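Local coordinates for protein FACT complex subunit SPT16 (Ashbya gossypii, PDB 6A8M) that probably acts within the FACT histone chaperone to reorganize nucleosomes during transcription, replication and DNA repair, through SPT16, of which this is the N-terminal peptidase-like domain, at residues 10-13 / 14-18; 436-439 / 440-443. All coordinates share one frame; numbering follows the deposited sequence.

Contact 1 (10-13 / 14-18)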
ATOM      1  N   SER A  10     -21.397   8.033   3.985  1.00 25.90           N
ATOM      2  CA  SER A  10     -21.009   9.311   3.392  1.00 27.66           C
ATOM      3  C   SER A  10     -19.706   9.147   2.626  1.00 23.25           C
ATOM      4  O   SER A  10     -19.533   9.708   1.544  1.00 23.26           O
ATOM      5  CB  SER A  10     -20.894  10.405   4.457  1.00 32.52           C
ATOM      6  OG  SER A  10     -19.992  10.046   5.485  1.00 37.55           O
ATOM      7  N   THR A  11     -18.805   8.327   3.160  1.00 24.08           N
ATOM      8  CA  THR A  11     -17.564   8.004   2.481  1.00 24.83           C
ATOM      9  C   THR A  11     -17.828   7.197   1.210  1.00 22.00           C
ATOM     10  O   THR A  11     -17.248   7.476   0.151  1.00 22.02           O
ATOM     11  CB  THR A  11     -16.672   7.243   3.461  1.00 30.22           C
ATOM     12  OG1 THR A  11     -16.289   8.124   4.535  1.00 34.58           O
ATOM     13  CG2 THR A  11     -15.473   6.750   2.789  1.00 29.40           C
ATOM     14  N   PHE A  12     -18.718   6.208   1.301  1.00 19.75           N
ATOM     15  CA  PHE A  12     -19.108   5.421   0.129  1.00 18.51           C
ATOM     16  C   PHE A  12     -19.661   6.316  -0.967  1.00 18.25           C
ATOM     17  O   PHE A  12     -19.262   6.202  -2.126  1.00 20.41           O
ATOM     18  CB  PHE A  12     -20.145   4.371   0.527  1.00 19.70           C
ATOM     19  CG  PHE A  12     -20.731   3.618  -0.632  1.00 20.57           C
ATOM     20  CD1 PHE A  12     -20.076   2.519  -1.165  1.00 22.10           C
ATOM     21  CD2 PHE A  12     -21.949   3.993  -1.180  1.00 24.14           C
ATOM     22  CE1 PHE A  12     -20.618   1.815  -2.243  1.00 23.87           C
ATOM     23  CE2 PHE A  12     -22.504   3.296  -2.254  1.00 24.08           C
ATOM     24  CZ  PHE A  12     -21.829   2.199  -2.782  1.00 22.70           C
ATOM     25  N   GLU A  13     -20.576   7.229  -0.610  1.00 19.15           N
ATOM     26  CA  GLU A  13     -21.179   8.118  -1.599  1.00 18.61           C
ATOM     27  C   GLU A  13     -20.137   9.013  -2.268  1.00 18.26           C
ATOM     28  O   GLU A  13     -20.081   9.111  -3.498  1.00 20.70           O
ATOM     29  CB  GLU A  13     -22.272   8.963  -0.930  1.00 20.37           C
ATOM     30  CG  GLU A  13     -22.942   9.926  -1.887  1.00 23.87           C
ATOM     31  CD  GLU A  13     -24.027  10.765  -1.241  1.00 27.21           C
ATOM     32  OE1 GLU A  13     -24.743  10.275  -0.335  1.00 27.96           O
ATOM     33  OE2 GLU A  13     -24.172  11.925  -1.667  1.00 29.47           O
ATOM     34  N   ASN A  14     -19.294   9.672  -1.471  1.00 19.32           N
ATOM     35  CA  ASN A  14     -18.319  10.601  -2.041  1.00 20.24           C
ATOM     36  C   ASN A  14     -17.331   9.887  -2.952  1.00 17.89           C
ATOM     37  O   ASN A  14     -16.971  10.404  -4.017  1.00 21.78           O
ATOM     38  CB  ASN A  14     -17.576  11.329  -0.923  1.00 26.50           C
ATOM     39  CG  ASN A  14     -18.439  12.356  -0.237  1.00 32.89           C
ATOM     40  OD1 ASN A  14     -19.432  12.827  -0.804  1.00 37.28           O
ATOM     41  ND2 ASN A  14     -18.076  12.711   0.987  1.00 34.55           N
ATOM     42  N   ARG A  15     -16.906   8.687  -2.567  1.00 18.01           N
ATOM     43  CA  ARG A  15     -15.883   7.984  -3.338  1.00 16.37           C
ATOM     44  C   ARG A  15     -16.474   7.344  -4.587  1.00 16.57           C
ATOM     45  O   ARG A  15     -15.852   7.366  -5.656  1.00 15.97           O
ATOM     46  CB  ARG A  15     -15.187   6.947  -2.446  1.00 17.70           C
ATOM     47  CG  ARG A  15     -14.420   7.618  -1.295  1.00 17.24           C
ATOM     48  CD  ARG A  15     -13.678   6.643  -0.407  1.00 14.58           C
ATOM     49  NE  ARG A  15     -13.020   7.320   0.724  1.00 14.78           N
ATOM     50  CZ  ARG A  15     -12.472   6.692   1.761  1.00 15.69           C
ATOM     51  NH1 ARG A  15     -12.507   5.369   1.839  1.00 17.19           N
ATOM     52  NH2 ARG A  15     -11.928   7.397   2.761  1.00 15.22           N
ATOM     53  N   LEU A  16     -17.672   6.773  -4.465  1.00 16.50           N
ATOM     54  CA  LEU A  16     -18.354   6.229  -5.637  1.00 16.34           C
ATOM     55  C   LEU A  16     -18.675   7.320  -6.645  1.00 17.21           C
ATOM     56  O   LEU A  16     -18.482   7.130  -7.850  1.00 18.03           O
ATOM     57  CB  LEU A  16     -19.630   5.498  -5.229  1.00 15.85           C
ATOM     58  CG  LEU A  16     -20.363   4.857  -6.418  1.00 16.98           C
ATOM     59  CD1 LEU A  16     -19.430   3.859  -7.117  1.00 16.91           C
ATOM     60  CD2 LEU A  16     -21.642   4.160  -5.974  1.00 16.67           C
ATOM     61  N   LEU A  17     -19.146   8.484  -6.174  1.00 18.20           N
ATOM     62  CA  LEU A  17     -19.425   9.580  -7.097  1.00 17.77           C
ATOM     63  C   LEU A  17     -18.140  10.138  -7.703  1.00 16.96           C
ATOM     64  O   LEU A  17     -18.117  10.490  -8.888  1.00 19.46           O
ATOM     65  CB  LEU A  17     -20.217  10.680  -6.395  1.00 18.72           C
ATOM     66  CG  LEU A  17     -21.649  10.285  -6.026  1.00 20.63           C
ATOM     67  CD1 LEU A  17     -22.382  11.481  -5.466  1.00 25.64           C
ATOM     68  CD2 LEU A  17     -22.374   9.731  -7.238  1.00 24.80           C
ATOM     69  N   ALA A  18     -17.051  10.192  -6.926  1.00 16.57           N
ATOM     70  CA  ALA A  18     -15.764  10.591  -7.508  1.00 17.79           C
ATOM     71  C   ALA A  18     -15.345   9.648  -8.625  1.00 17.73           C
ATOM     72  O   ALA A  18     -14.859  10.091  -9.673  1.00 17.42           O
ATOM     73  CB  ALA A  18     -14.680  10.653  -6.435  1.00 18.69           C
TER

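Contact 2 (436-439 / 440-443)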
ATOM      1  N   LYS A 436      16.108   7.276  14.317  1.00 15.11           N
ATOM      2  CA  LYS A 436      17.115   6.947  13.323  1.00 13.19           C
ATOM      3  C   LYS A 436      18.415   7.672  13.630  1.00 13.39           C
ATOM      4  O   LYS A 436      19.304   7.712  12.781  1.00 16.72           O
ATOM      5  CB  LYS A 436      16.639   7.298  11.914  1.00 13.22           C
ATOM      6  CG  LYS A 436      16.081   8.730  11.802  1.00 16.27           C
ATOM      7  CD  LYS A 436      15.136   8.820  10.612  1.00 17.41           C
ATOM      8  CE  LYS A 436      14.576  10.222  10.430  1.00 19.76           C
ATOM      9  NZ  LYS A 436      13.388  10.198   9.510  1.00 19.45           N
ATOM     10  N   SER A 437      18.540   8.249  14.819  1.00 14.73           N
ATOM     11  CA  SER A 437      19.779   8.917  15.184  1.00 16.58           C
ATOM     12  C   SER A 437      20.879   7.879  15.262  1.00 16.45           C
ATOM     13  O   SER A 437      20.674   6.805  15.830  1.00 17.47           O
ATOM     14  CB  SER A 437      19.613   9.623  16.522  1.00 23.44           C
ATOM     15  OG  SER A 437      18.651  10.659  16.388  1.00 29.22           O
ATOM     16  N   ARG A 438      22.041   8.186  14.674  1.00 16.54           N
ATOM     17  CA  ARG A 438      23.116   7.193  14.625  1.00 14.90           C
ATOM     18  C   ARG A 438      23.479   6.695  16.020  1.00 17.26           C
ATOM     19  O   ARG A 438      23.687   5.494  16.224  1.00 20.27           O
ATOM     20  CB  ARG A 438      24.350   7.779  13.927  1.00 17.97           C
ATOM     21  CG  ARG A 438      25.494   6.760  13.830  1.00 18.62           C
ATOM     22  CD  ARG A 438      26.505   7.072  12.718  1.00 20.42           C
ATOM     23  NE  ARG A 438      27.098   8.411  12.828  1.00 23.06           N
ATOM     24  CZ  ARG A 438      28.118   8.713  13.630  1.00 25.61           C
ATOM     25  NH1 ARG A 438      28.655   7.790  14.421  1.00 23.75           N
ATOM     26  NH2 ARG A 438      28.607   9.949  13.647  1.00 28.28           N
ATOM     27  N   SER A 439      23.502   7.593  17.004  1.00 17.79           N
ATOM     28  CA  SER A 439      23.867   7.206  18.360  1.00 18.13           C
ATOM     29  C   SER A 439      22.918   6.176  18.952  1.00 19.20           C
ATOM     30  O   SER A 439      23.283   5.518  19.934  1.00 22.83           O
ATOM     31  CB  SER A 439      23.904   8.439  19.261  1.00 22.46           C
ATOM     32  OG  SER A 439      22.631   9.069  19.274  1.00 24.84           O
ATOM     33  N   GLN A 440      21.705   6.045  18.407  1.00 16.90           N
ATOM     34  CA  GLN A 440      20.695   5.148  18.953  1.00 18.03           C
ATOM     35  C   GLN A 440      20.449   3.917  18.106  1.00 19.29           C
ATOM     36  O   GLN A 440      19.687   3.040  18.536  1.00 19.33           O
ATOM     37  CB  GLN A 440      19.360   5.877  19.143  1.00 18.21           C
ATOM     38  CG  GLN A 440      19.409   6.898  20.270  1.00 18.18           C
ATOM     39  CD  GLN A 440      18.113   7.624  20.423  1.00 24.41           C
ATOM     40  OE1 GLN A 440      17.781   8.496  19.617  1.00 28.14           O
ATOM     41  NE2 GLN A 440      17.347   7.258  21.438  1.00 25.88           N
ATOM     42  N   ILE A 441      21.033   3.841  16.911  1.00 16.97           N
ATOM     43  CA  ILE A 441      20.978   2.628  16.102  1.00 15.53           C
ATOM     44  C   ILE A 441      22.348   1.957  16.019  1.00 18.47           C
ATOM     45  O   ILE A 441      22.524   0.978  15.274  1.00 17.69           O
ATOM     46  CB  ILE A 441      20.363   2.891  14.707  1.00 14.73           C
ATOM     47  CG1 ILE A 441      21.066   3.991  13.878  1.00 13.74           C
ATOM     48  CG2 ILE A 441      18.911   3.335  14.883  1.00 14.15           C
ATOM     49  CD1 ILE A 441      22.410   3.653  13.288  1.00 14.69           C
ATOM     50  N   SER A 442      23.311   2.440  16.796  1.00 19.68           N
ATOM     51  CA  SER A 442      24.666   1.911  16.835  1.00 21.13           C
ATOM     52  C   SER A 442      24.876   1.153  18.134  1.00 24.31           C
ATOM     53  O   SER A 442      24.531   1.648  19.209  1.00 23.61           O
ATOM     54  CB  SER A 442      25.705   3.027  16.730  1.00 20.06           C
ATOM     55  OG  SER A 442      25.588   3.685  15.482  1.00 19.27           O
ATOM     56  N   PHE A 443      25.466  -0.031  18.030  1.00 24.07           N
ATOM     57  CA  PHE A 443      25.695  -0.885  19.181  1.00 26.05           C
ATOM     58  C   PHE A 443      27.107  -1.430  19.090  1.00 27.82           C
ATOM     59  O   PHE A 443      27.624  -1.658  17.992  1.00 25.80           O
ATOM     60  CB  PHE A 443      24.660  -2.003  19.234  1.00 25.24           C
ATOM     61  CG  PHE A 443      23.267  -1.500  19.314  1.00 26.51           C
ATOM     62  CD1 PHE A 443      22.544  -1.242  18.162  1.00 25.20           C
ATOM     63  CD2 PHE A 443      22.682  -1.238  20.550  1.00 27.68           C
ATOM     64  CE1 PHE A 443      21.256  -0.747  18.236  1.00 26.32           C
ATOM     65  CE2 PHE A 443      21.391  -0.753  20.637  1.00 28.18           C
ATOM     66  CZ  PHE A 443      20.671  -0.508  19.478  1.00 27.13           C
TER
HETATM   67  O   HOH W   1      28.005   4.910  15.000  1.00 26.37           O

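Contact 1 (10-13 / 14-18)
Thr11 CG2 sits over one face of the Arg15 guanidinium, 3.1 Å above its plane and centred on it, with CZ of Arg15 3.2 Å from that methyl; this is the tight part of the contact. The two side chains run alongside each other one helical turn apart. With chi1 (to OG1) at -66°, the Thr11 methyl lies anti to the backbone N and OG1 lies beside that N, where it bonds Asp8, while the Arg15 chain, extended from CG to NE, carries its flat end to the methyl. Buried Arg15 is gripped beyond the helix by a salt bridge from NH2 to Asp178 and a hydrogen bond from NH1 to Trp55 O. On the neighbouring buried flank, Phe12 CZ meets Leu16 CD2 at 3.8 Å, the methyl approaching the ring obliquely; Leu56, Leu57 and Ile102 continue this packing into helix 48-57 and strand 101-106. The solvent-facing side is looser: Glu13 CG only brushes Leu17 CD1 at 3.9 Å, the Glu13 carboxylate forms a salt bridge with Lys95 through OE2, and Asn14 and Ser10 are exposed. Regular i to i+4 backbone bonds underlie all of this. The first helix of the N-terminal lobe is thus amphipathic, and the methyl on one face of the guanidinium leaves its N-H groups to make the polar bonds, with Asp178 probably offsetting the buried charge.

Contact 2 (436-439 / 440-443)
The carbonyl oxygen of Arg438 is gripped from opposite faces of its plane by Ser442 OG and by Ile441 N. The hydroxyl bond is the shorter, 2.7 Å from Ser442 OG to Arg438 O, and the amide bond from Ile441 N to Arg438 O is 3.2 Å; both donors stand well out of the carbonyl plane. Ser442 reaches back because its OG lies opposite its own carbonyl carbon (chi1 -63°). A water continues the link, donating to Ser442 OG at 2.8 Å and accepting from Arg438 NH1 at the guanidinium edge. The Arg438 chain bends at chi3 (56°), and its NE forms a salt bridge with Asp319 of helix 312-332. One residue earlier, Ser437 O takes a 2.9 Å bond from Gln440 N and a weak one from Ile441 N. Ile441 CG1 stands between its backbone N and carbonyl carbon (chi1 56°), which brings CD1 to 3.7 Å from Arg438 O; the side chain packs against Tyr318 and Leu307. This short, weakly bonded helical turn leads straight into strand 442-443, which pairs in parallel with strand 298-308. At that change from turn to strand, the buried Ser442 hydroxyl both donates to Arg438 O and accepts from water, while Arg438 O takes two donors.

In the fold
Contacts 1 and 2 lie on opposite sides of the chain's centre, with their own centres 45 Å apart and their nearest atoms about 26 Å apart, so neither touches the other. Contact 1 belongs to the opening helix of the N-terminal lobe; contact 2 lies close to the C-terminal end of the modelled chain, where residues 442-443 pair in parallel with strand 298-308 in the peptidase-like part. The start of helix 179-208, with Asp178 just ahead of it, lies near contact 1, where Asp178 binds Arg15; Ser200 and Val204, farther along that helix, pack against Phe443 of contact 2.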